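Local coordinates for RhCC (Rhodococcus jostii, PDB 4U5R), which is probably an unusual cofactor-independent oxygenase of the tautomerase superfamily, a trimeric enzyme able to bind magnesium, at residues 5-10 with 60-65. The protein carries 1 engineered substitution. Sequence-based numbering, arbitrary orientation.
Sequences IFTPEN and NFVRIR
Strands 2-8 and 61-68 lie antiparallel as the two central strands of the tautomerase sheet, joined at Phe6 and Arg63 by a reciprocal hydrogen-bonded pair. Phe6 N gives the straighter bond to Arg63 O (2.9 Å, 169° at the hydrogen); Arg63 N returns one to Phe6 O at 3.0 Å. Phe6 O also receives the CA-H of Val62. Phe6 CG stands anti to its carbonyl carbon (chi1 -62°), so the ring edge, through CD2, meets Arg63 O in plane at 3.3 Å. On the opposite sheet face the packing is close and apolar: the side chains of Ile5 and Val62 cross obliquely, CG2 of Ile5 3.8 Å from CG1 of Val62. Toward the partly exposed end the ladder loosens, and the CA atoms of Pro8 and Asn60 stand 6.3 Å apart. Pro8, with no N-H to give, lays CD 3.4 Å from Phe61 O and 4.0 Å from Val62 CG2. A glycine in place of Pro8 would remove the ring atoms that meet Phe61 O and Val62 CG2, and would probably leave this strand end less well held. Tyr2 of a second subunit packs on Phe6. The chemistry thus implies a directional backbone pair with apolar side chains on the Ile5 face, while the guanidinium of Arg63 is directed to Glu102 and His104 on strand 100-107.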
ATOM      1  N   ILE B   5      -3.550   8.702  -5.685  1.00  9.74           N
ATOM      2  CA  ILE B   5      -2.869   9.591  -6.612  1.00 10.71           C
ATOM      3  C   ILE B   5      -2.135  10.671  -5.835  1.00 10.70           C
ATOM      4  O   ILE B   5      -2.745  11.523  -5.198  1.00  9.89           O
ATOM      5  CB  ILE B   5      -3.871  10.195  -7.626  1.00  8.55           C
ATOM      6  CG1 ILE B   5      -4.578   9.050  -8.368  1.00  9.83           C
ATOM      7  CG2 ILE B   5      -3.163  11.128  -8.600  1.00  9.52           C
ATOM      8  CD1 ILE B   5      -5.590   9.480  -9.405  1.00 10.20           C
ATOM      9  N   PHE B   6      -0.812  10.582  -5.853  1.00 10.14           N
ATOM     10  CA  PHE B   6       0.064  11.513  -5.155  1.00  9.80           C
ATOM     11  C   PHE B   6       0.499  12.607  -6.108  1.00 10.27           C
ATOM     12  O   PHE B   6       1.166  12.323  -7.091  1.00  9.69           O
ATOM     13  CB  PHE B   6       1.298  10.782  -4.618  1.00 12.10           C
ATOM     14  CG  PHE B   6       0.994   9.714  -3.611  1.00 10.29           C
ATOM     15  CD1 PHE B   6       0.940  10.019  -2.263  1.00 14.07           C
ATOM     16  CD2 PHE B   6       0.824   8.392  -4.009  1.00 10.86           C
ATOM     17  CE1 PHE B   6       0.698   9.032  -1.325  1.00 15.25           C
ATOM     18  CE2 PHE B   6       0.572   7.400  -3.077  1.00 11.09           C
ATOM     19  CZ  PHE B   6       0.499   7.721  -1.734  1.00 14.20           C
ATOM     20  N   THR B   7       0.119  13.852  -5.826  1.00 11.81           N
ATOM     21  CA  THR B   7       0.380  14.985  -6.729  1.00 11.45           C
ATOM     22  C   THR B   7       1.157  16.124  -6.073  1.00 11.99           C
ATOM     23  O   THR B   7       1.118  16.275  -4.852  1.00 13.56           O
ATOM     24  CB  THR B   7      -0.930  15.615  -7.247  1.00 14.08           C
ATOM     25  OG1 THR B   7      -1.557  16.339  -6.181  1.00 15.45           O
ATOM     26  CG2 THR B   7      -1.883  14.558  -7.772  1.00 16.97           C
ATOM     27  N   PRO B   8       1.841  16.950  -6.883  1.00 13.20           N
ATOM     28  CA  PRO B   8       2.295  18.235  -6.353  1.00 14.06           C
ATOM     29  C   PRO B   8       1.126  18.945  -5.708  1.00 14.01           C
ATOM     30  O   PRO B   8       0.012  18.838  -6.234  1.00 17.74           O
ATOM     31  CB  PRO B   8       2.769  18.990  -7.599  1.00 15.81           C
ATOM     32  CG  PRO B   8       3.162  17.924  -8.554  1.00 14.25           C
ATOM     33  CD  PRO B   8       2.226  16.762  -8.296  1.00 12.75           C
ATOM     34  N   GLU B   9       1.365  19.635  -4.596  1.00 17.00           N
ATOM     35  CA  GLU B   9       0.318  20.389  -3.920  1.00 21.72           C
ATOM     36  C   GLU B   9      -0.460  21.247  -4.901  1.00 18.09           C
ATOM     37  O   GLU B   9       0.129  21.919  -5.735  1.00 16.19           O
ATOM     38  CB  GLU B   9       0.905  21.287  -2.837  1.00 24.13           C
ATOM     39  CG  GLU B   9       0.834  20.738  -1.438  1.00 30.76           C
ATOM     40  CD  GLU B   9       1.060  21.823  -0.409  1.00 26.79           C
ATOM     41  OE1 GLU B   9       2.091  22.521  -0.507  1.00 30.75           O
ATOM     42  OE2 GLU B   9       0.196  21.997   0.478  1.00 32.83           O
ATOM     43  N   ASN B  10      -1.782  21.192  -4.799  1.00 16.92           N
ATOM     44  CA  ASN B  10      -2.688  22.065  -5.551  1.00 17.90           C
ATOM     45  C   ASN B  10      -2.671  21.845  -7.068  1.00 17.32           C
ATOM     46  O   ASN B  10      -3.170  22.679  -7.830  1.00 17.53           O
ATOM     47  CB  ASN B  10      -2.385  23.541  -5.218  1.00 18.77           C
ATOM     48  CG  ASN B  10      -2.324  23.804  -3.715  1.00 18.24           C
ATOM     49  OD1 ASN B  10      -1.363  24.387  -3.212  1.00 20.16           O
ATOM     50  ND2 ASN B  10      -3.346  23.365  -2.991  1.00 17.98           N
ATOM     51  N   ASN B  60       7.292  17.964  -9.837  1.00 13.55           N
ATOM     52  CA  ASN B  60       6.476  17.888 -11.043  1.00 14.89           C
ATOM     53  C   ASN B  60       6.140  16.425 -11.341  1.00 12.49           C
ATOM     54  O   ASN B  60       5.996  16.007 -12.490  1.00 15.45           O
ATOM     55  CB  ASN B  60       7.204  18.550 -12.220  1.00 17.91           C
ATOM     56  CG  ASN B  60       6.308  18.759 -13.433  1.00 14.97           C
ATOM     57  OD1 ASN B  60       5.198  19.277 -13.324  1.00 23.86           O
ATOM     58  ND2 ASN B  60       6.778  18.320 -14.594  1.00 20.03           N
ATOM     59  N   PHE B  61       5.968  15.651 -10.273  1.00 13.00           N
ATOM     60  CA  PHE B  61       5.827  14.214 -10.430  1.00 14.30           C
ATOM     61  C   PHE B  61       4.543  13.701  -9.781  1.00 12.26           C
ATOM     62  O   PHE B  61       4.260  14.011  -8.620  1.00 12.82           O
ATOM     63  CB  PHE B  61       7.063  13.523  -9.840  1.00 13.70           C
ATOM     64  CG  PHE B  61       7.132  12.041 -10.111  1.00 15.31           C
ATOM     65  CD1 PHE B  61       7.658  11.557 -11.299  1.00 24.75           C
ATOM     66  CD2 PHE B  61       6.695  11.133  -9.163  1.00 27.28           C
ATOM     67  CE1 PHE B  61       7.726  10.185 -11.547  1.00 26.04           C
ATOM     68  CE2 PHE B  61       6.765   9.767  -9.402  1.00 23.80           C
ATOM     69  CZ  PHE B  61       7.276   9.296 -10.593  1.00 22.79           C
ATOM     70  N   VAL B  62       3.767  12.937 -10.551  1.00 12.20           N
ATOM     71  CA  VAL B  62       2.544  12.317 -10.055  1.00 11.26           C
ATOM     72  C   VAL B  62       2.756  10.805  -9.932  1.00  9.94           C
ATOM     73  O   VAL B  62       3.061  10.125 -10.912  1.00 11.19           O
ATOM     74  CB  VAL B  62       1.338  12.629 -10.980  1.00  9.76           C
ATOM     75  CG1 VAL B  62       0.091  11.896 -10.478  1.00 11.84           C
ATOM     76  CG2 VAL B  62       1.093  14.138 -11.051  1.00 13.83           C
ATOM     77  N   ARG B  63       2.611  10.272  -8.726  1.00 11.42           N
ATOM     78  CA  ARG B  63       2.759   8.830  -8.506  1.00  8.25           C
ATOM     79  C   ARG B  63       1.403   8.197  -8.218  1.00 10.74           C
ATOM     80  O   ARG B  63       0.699   8.632  -7.303  1.00 10.56           O
ATOM     81  CB  ARG B  63       3.746   8.574  -7.351  1.00 11.02           C
ATOM     82  CG  ARG B  63       4.243   7.131  -7.205  1.00  8.96           C
ATOM     83  CD  ARG B  63       4.862   6.654  -8.512  1.00 10.08           C
ATOM     84  NE  ARG B  63       5.545   5.377  -8.348  1.00 11.10           N
ATOM     85  CZ  ARG B  63       4.983   4.176  -8.460  1.00 13.68           C
ATOM     86  NH1 ARG B  63       3.678   4.039  -8.701  1.00 12.44           N
ATOM     87  NH2 ARG B  63       5.746   3.103  -8.295  1.00 13.05           N
ATOM     88  N   ILE B  64       1.045   7.168  -8.989  1.00 11.66           N
ATOM     89  CA  ILE B  64      -0.248   6.488  -8.852  1.00 10.25           C
ATOM     90  C   ILE B  64      -0.042   5.032  -8.443  1.00  9.65           C
ATOM     91  O   ILE B  64       0.812   4.340  -8.998  1.00  8.73           O
ATOM     92  CB  ILE B  64      -1.056   6.508 -10.172  1.00 10.00           C
ATOM     93  CG1 ILE B  64      -1.178   7.928 -10.747  1.00 13.41           C
ATOM     94  CG2 ILE B  64      -2.409   5.800  -9.968  1.00 11.93           C
ATOM     95  CD1 ILE B  64      -0.243   8.158 -11.952  1.00 15.20           C
ATOM     96  N   ARG B  65      -0.806   4.567  -7.462  1.00 10.63           N
ATOM     97  CA  ARG B  65      -0.747   3.165  -7.053  1.00 12.07           C
ATOM     98  C   ARG B  65      -2.155   2.666  -6.819  1.00 12.76           C
ATOM     99  O   ARG B  65      -2.945   3.364  -6.230  1.00 11.93           O
ATOM    100  CB  ARG B  65       0.090   2.993  -5.781  1.00 12.37           C
ATOM    101  CG  ARG B  65       0.209   1.545  -5.334  1.00 14.53           C
ATOM    102  CD  ARG B  65       0.621   1.416  -3.868  1.00 14.94           C
ATOM    103  NE  ARG B  65       0.882   0.007  -3.582  1.00 14.55           N
ATOM    104  CZ  ARG B  65      -0.061  -0.885  -3.317  1.00 17.43           C
ATOM    105  NH1 ARG B  65      -1.337  -0.511  -3.264  1.00 15.51           N
ATOM    106  NH2 ARG B  65       0.276  -2.152  -3.104  1.00 18.15           N
TER